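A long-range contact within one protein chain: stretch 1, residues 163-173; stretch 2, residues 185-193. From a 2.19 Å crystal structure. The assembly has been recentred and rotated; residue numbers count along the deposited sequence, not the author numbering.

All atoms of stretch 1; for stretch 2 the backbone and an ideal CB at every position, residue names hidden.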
# COMPACT_ATOMS: atom_id res chain seq x y z
N CYS A 163 -19.72 -12.53 0.51
CA CYS A 163 -18.85 -12.11 -0.58
C CYS A 163 -18.21 -13.29 -1.33
O CYS A 163 -18.45 -13.47 -2.53
CB CYS A 163 -17.78 -11.17 -0.04
SG CYS A 163 -17.02 -11.72 1.49
N TYR A 164 -17.40 -14.08 -0.64
CA TYR A 164 -16.75 -15.23 -1.27
C TYR A 164 -17.74 -16.14 -2.00
O TYR A 164 -17.53 -16.49 -3.16
CB TYR A 164 -15.98 -16.05 -0.23
CG TYR A 164 -14.66 -15.45 0.19
CD1 TYR A 164 -13.67 -15.19 -0.76
CD2 TYR A 164 -14.36 -15.23 1.53
CE1 TYR A 164 -12.40 -14.73 -0.38
CE2 TYR A 164 -13.10 -14.78 1.93
CZ TYR A 164 -12.12 -14.54 0.97
OH TYR A 164 -10.87 -14.14 1.38
N PRO A 165 -18.84 -16.54 -1.33
CA PRO A 165 -19.84 -17.41 -1.96
C PRO A 165 -20.35 -16.86 -3.29
O PRO A 165 -20.64 -17.63 -4.21
CB PRO A 165 -20.94 -17.49 -0.90
CG PRO A 165 -20.19 -17.36 0.37
CD PRO A 165 -19.23 -16.22 0.05
N THR A 166 -20.48 -15.54 -3.38
CA THR A 166 -20.97 -14.91 -4.60
C THR A 166 -19.99 -15.15 -5.76
O THR A 166 -20.42 -15.49 -6.86
CB THR A 166 -21.17 -13.39 -4.40
OG1 THR A 166 -22.23 -13.16 -3.46
CG2 THR A 166 -21.51 -12.71 -5.72
N THR A 167 -18.70 -14.97 -5.51
CA THR A 167 -17.69 -15.16 -6.55
C THR A 167 -17.57 -16.61 -6.98
O THR A 167 -17.11 -16.90 -8.09
CB THR A 167 -16.28 -14.73 -6.08
OG1 THR A 167 -15.78 -15.70 -5.14
CG2 THR A 167 -16.31 -13.35 -5.44
N ILE A 168 -17.98 -17.53 -6.12
CA ILE A 168 -17.88 -18.96 -6.42
C ILE A 168 -19.10 -19.56 -7.12
O ILE A 168 -18.96 -20.29 -8.10
CB ILE A 168 -17.60 -19.76 -5.13
CG1 ILE A 168 -16.27 -19.31 -4.52
CG2 ILE A 168 -17.54 -21.26 -5.43
CD1 ILE A 168 -16.08 -19.78 -3.09
N GLN A 169 -20.29 -19.24 -6.62
CA GLN A 169 -21.51 -19.78 -7.20
C GLN A 169 -21.85 -19.25 -8.59
O GLN A 169 -22.35 -19.99 -9.42
CB GLN A 169 -22.69 -19.56 -6.25
CG GLN A 169 -22.49 -20.23 -4.91
CD GLN A 169 -23.59 -19.91 -3.95
OE1 GLN A 169 -24.70 -20.45 -4.05
NE2 GLN A 169 -23.31 -19.01 -3.00
N LEU A 170 -21.58 -17.97 -8.84
CA LEU A 170 -21.89 -17.42 -10.16
C LEU A 170 -21.26 -18.27 -11.28
O LEU A 170 -21.93 -18.60 -12.26
CB LEU A 170 -21.44 -15.96 -10.26
CG LEU A 170 -22.38 -14.97 -9.57
CD1 LEU A 170 -21.80 -13.56 -9.63
CD2 LEU A 170 -23.75 -15.02 -10.23
N PRO A 171 -19.97 -18.62 -11.15
CA PRO A 171 -19.36 -19.43 -12.21
C PRO A 171 -19.72 -20.92 -12.16
O PRO A 171 -20.01 -21.52 -13.19
CB PRO A 171 -17.86 -19.22 -11.98
CG PRO A 171 -17.77 -18.97 -10.51
CD PRO A 171 -18.93 -18.02 -10.30
N LEU A 172 -19.73 -21.50 -10.96
CA LEU A 172 -20.00 -22.92 -10.81
C LEU A 172 -21.42 -23.43 -10.99
O LEU A 172 -21.63 -24.53 -11.51
CB LEU A 172 -19.46 -23.42 -9.47
CG LEU A 172 -17.97 -23.20 -9.21
CD1 LEU A 172 -17.56 -23.96 -7.96
CD2 LEU A 172 -17.16 -23.68 -10.43
N VAL A 173 -22.41 -22.64 -10.57
CA VAL A 173 -23.80 -23.09 -10.68
C VAL A 173 -24.18 -23.47 -12.11
O VAL A 173 -24.66 -24.57 -12.35
CB VAL A 173 -24.77 -22.03 -10.13
CG1 VAL A 173 -26.20 -22.45 -10.42
CG2 VAL A 173 -24.56 -21.88 -8.63
N UNK A 185 -13.61 -32.82 -5.69
CA UNK A 185 -12.34 -32.12 -5.76
C UNK A 185 -12.36 -30.71 -6.35
O UNK A 185 -11.50 -30.33 -7.12
CB UNK A 185 -11.37 -32.97 -6.58
N UNK A 186 -13.39 -29.95 -6.00
CA UNK A 186 -13.48 -28.56 -6.42
C UNK A 186 -12.65 -27.84 -5.36
O UNK A 186 -13.02 -27.82 -4.18
CB UNK A 186 -14.92 -28.05 -6.52
N UNK A 187 -11.52 -27.28 -5.76
CA UNK A 187 -10.66 -26.59 -4.82
C UNK A 187 -10.69 -25.09 -5.09
O UNK A 187 -10.47 -24.65 -6.23
CB UNK A 187 -9.23 -27.13 -4.90
N UNK A 188 -10.98 -24.32 -4.05
CA UNK A 188 -11.08 -22.88 -4.17
C UNK A 188 -10.05 -22.14 -3.33
O UNK A 188 -10.04 -22.24 -2.10
CB UNK A 188 -12.49 -22.43 -3.77
N UNK A 189 -9.16 -21.40 -4.00
CA UNK A 189 -8.16 -20.61 -3.30
C UNK A 189 -8.57 -19.15 -3.51
O UNK A 189 -8.35 -18.57 -4.57
CB UNK A 189 -6.74 -20.89 -3.80
N UNK A 190 -9.18 -18.56 -2.48
CA UNK A 190 -9.68 -17.19 -2.55
C UNK A 190 -8.86 -16.13 -1.83
O UNK A 190 -8.14 -16.40 -0.86
CB UNK A 190 -11.10 -17.16 -1.99
N UNK A 191 -8.99 -14.90 -2.31
CA UNK A 191 -8.27 -13.76 -1.78
C UNK A 191 -9.23 -12.61 -1.58
O UNK A 191 -10.15 -12.40 -2.37
CB UNK A 191 -7.12 -13.35 -2.71
N UNK A 192 -9.02 -11.84 -0.52
CA UNK A 192 -9.89 -10.71 -0.23
C UNK A 192 -9.18 -9.54 0.41
O UNK A 192 -8.22 -9.71 1.16
CB UNK A 192 -11.03 -11.16 0.68
N UNK A 193 -9.65 -8.33 0.09
CA UNK A 193 -9.10 -7.14 0.68
C UNK A 193 -9.52 -7.16 2.15
O UNK A 193 -10.52 -7.79 2.50
CB UNK A 193 -9.57 -5.88 -0.04

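The helix of stretch 1 offers one ridge to the strand, Tyr-164, Ile-168 and Leu-172, spaced four residues apart. The strand answers at every second residue and runs roughly counter to the helix, at 135°, so higher helix numbers meet lower strand numbers.

Position 185 has nothing of stretch 1 within 5.5 Å of its ideal CB, and its phi/psi of 57/40 is left-handed. Glycine takes that conformation most easily, with asparagine and aspartate the usual alternatives. It is Asn-185, which makes no contact with the helix.

Position 186 points toward the helix, but from a distance: its ideal CB is 5.1 Å from Leu-172 CD1, and the CA atoms of the pair are 9.7 Å apart. Stretch 1 presents only hydrocarbon here, so the site asks for an apolar side chain with some reach; isoleucine, leucine, methionine or valine would be plausible, whereas alanine would leave a gap to the leucine. The residue is Ile-186. Its CG2 comes to 4.0 Å from Leu-172 CD1, a loose apolar contact.

Position 187 is out of reach of stretch 1, and its extended backbone is compatible with many residues, beta-branched ones among them. It is Ile-187, which does not touch the helix.

Position 188 again points toward the helix, with its ideal CB 4.5 Å from Ile-168 CD1. That methyl lies at the end of an extended m, t side chain and leaves room for a few more carbons, while a polar group would find no partner on it. Valine, isoleucine or leucine would suit, the beta-branched pair, valine and isoleucine, especially on a strand with phi/psi of -118/117. Ile-188 is found, and its CG2 packs against Ile-168 CD1 at 3.7 Å.

Position 189 is out of reach, so stretch 1 sets no preference. Asp-189 has its role within the strand, where its side chain makes a salt bridge with position 191.

Position 190 is tightly restricted. The CA at 190 is 7.4 Å from Tyr-164 CA, and the ideal CB already lies 3.2 Å from Tyr-164 CE1. The ring approaches obliquely, and a small residue is indicated: alanine, glycine or perhaps serine. Ala-190 fits, its CB in tight apolar contact with Tyr-164 CE1 at 3.2 Å.

Position 191 points away from stretch 1, which leaves its side chain free to be long or charged. Lys-191 reaches back along its own strand, where Lys-191 NZ donates to Asp-189 O at 2.8 Å and makes the salt bridge to Asp-189 OD1 at 3.0 Å.

Position 192 faces the far end of the tyrosine, its ideal CB 3.1 Å from Tyr-164 OH. So close a hydroxyl favours something small: serine, alanine or glycine. Ser-192 has its CB at 3.1 Å from Tyr-164 OH, yet no hydrogen bond joins the two residues; at chi1 t, Ser-192 OG donates instead to the backbone O of 193 at 2.9 Å.

Position 193 has no helix atom near its ideal CB, so the contact imposes little. Gly-193 supplies that acceptor.

Stretch 2 185-193: NIIIDAKSG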
# COMPACT_ATOMS: atom_id res chain seq x y z
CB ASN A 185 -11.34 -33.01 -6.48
CG ASN A 185 -11.13 -34.33 -5.73
OD1 ASN A 185 -11.51 -35.39 -6.20
ND2 ASN A 185 -10.52 -34.24 -4.56
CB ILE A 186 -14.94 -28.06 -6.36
CG1 ILE A 186 -15.76 -28.76 -7.43
CG2 ILE A 186 -14.95 -26.55 -6.49
CD1 ILE A 186 -17.25 -28.44 -7.38
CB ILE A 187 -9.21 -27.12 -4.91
CG1 ILE A 187 -9.20 -28.59 -4.51
CG2 ILE A 187 -8.29 -26.31 -4.01
CD1 ILE A 187 -7.84 -29.23 -4.59
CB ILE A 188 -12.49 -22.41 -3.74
CG1 ILE A 188 -13.55 -23.24 -4.46
CG2 ILE A 188 -12.66 -20.92 -4.05
CD1 ILE A 188 -14.89 -23.30 -3.73
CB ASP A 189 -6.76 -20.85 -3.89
CG ASP A 189 -5.67 -20.18 -3.07
OD1 ASP A 189 -5.69 -18.92 -3.00
OD2 ASP A 189 -4.82 -20.89 -2.49
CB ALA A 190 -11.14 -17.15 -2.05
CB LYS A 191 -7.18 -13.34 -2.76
CG LYS A 191 -6.17 -14.42 -3.12
CD LYS A 191 -6.71 -15.45 -4.11
CE LYS A 191 -5.58 -16.38 -4.55
NZ LYS A 191 -5.98 -17.40 -5.56
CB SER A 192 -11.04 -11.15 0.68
OG SER A 192 -11.79 -10.04 1.16
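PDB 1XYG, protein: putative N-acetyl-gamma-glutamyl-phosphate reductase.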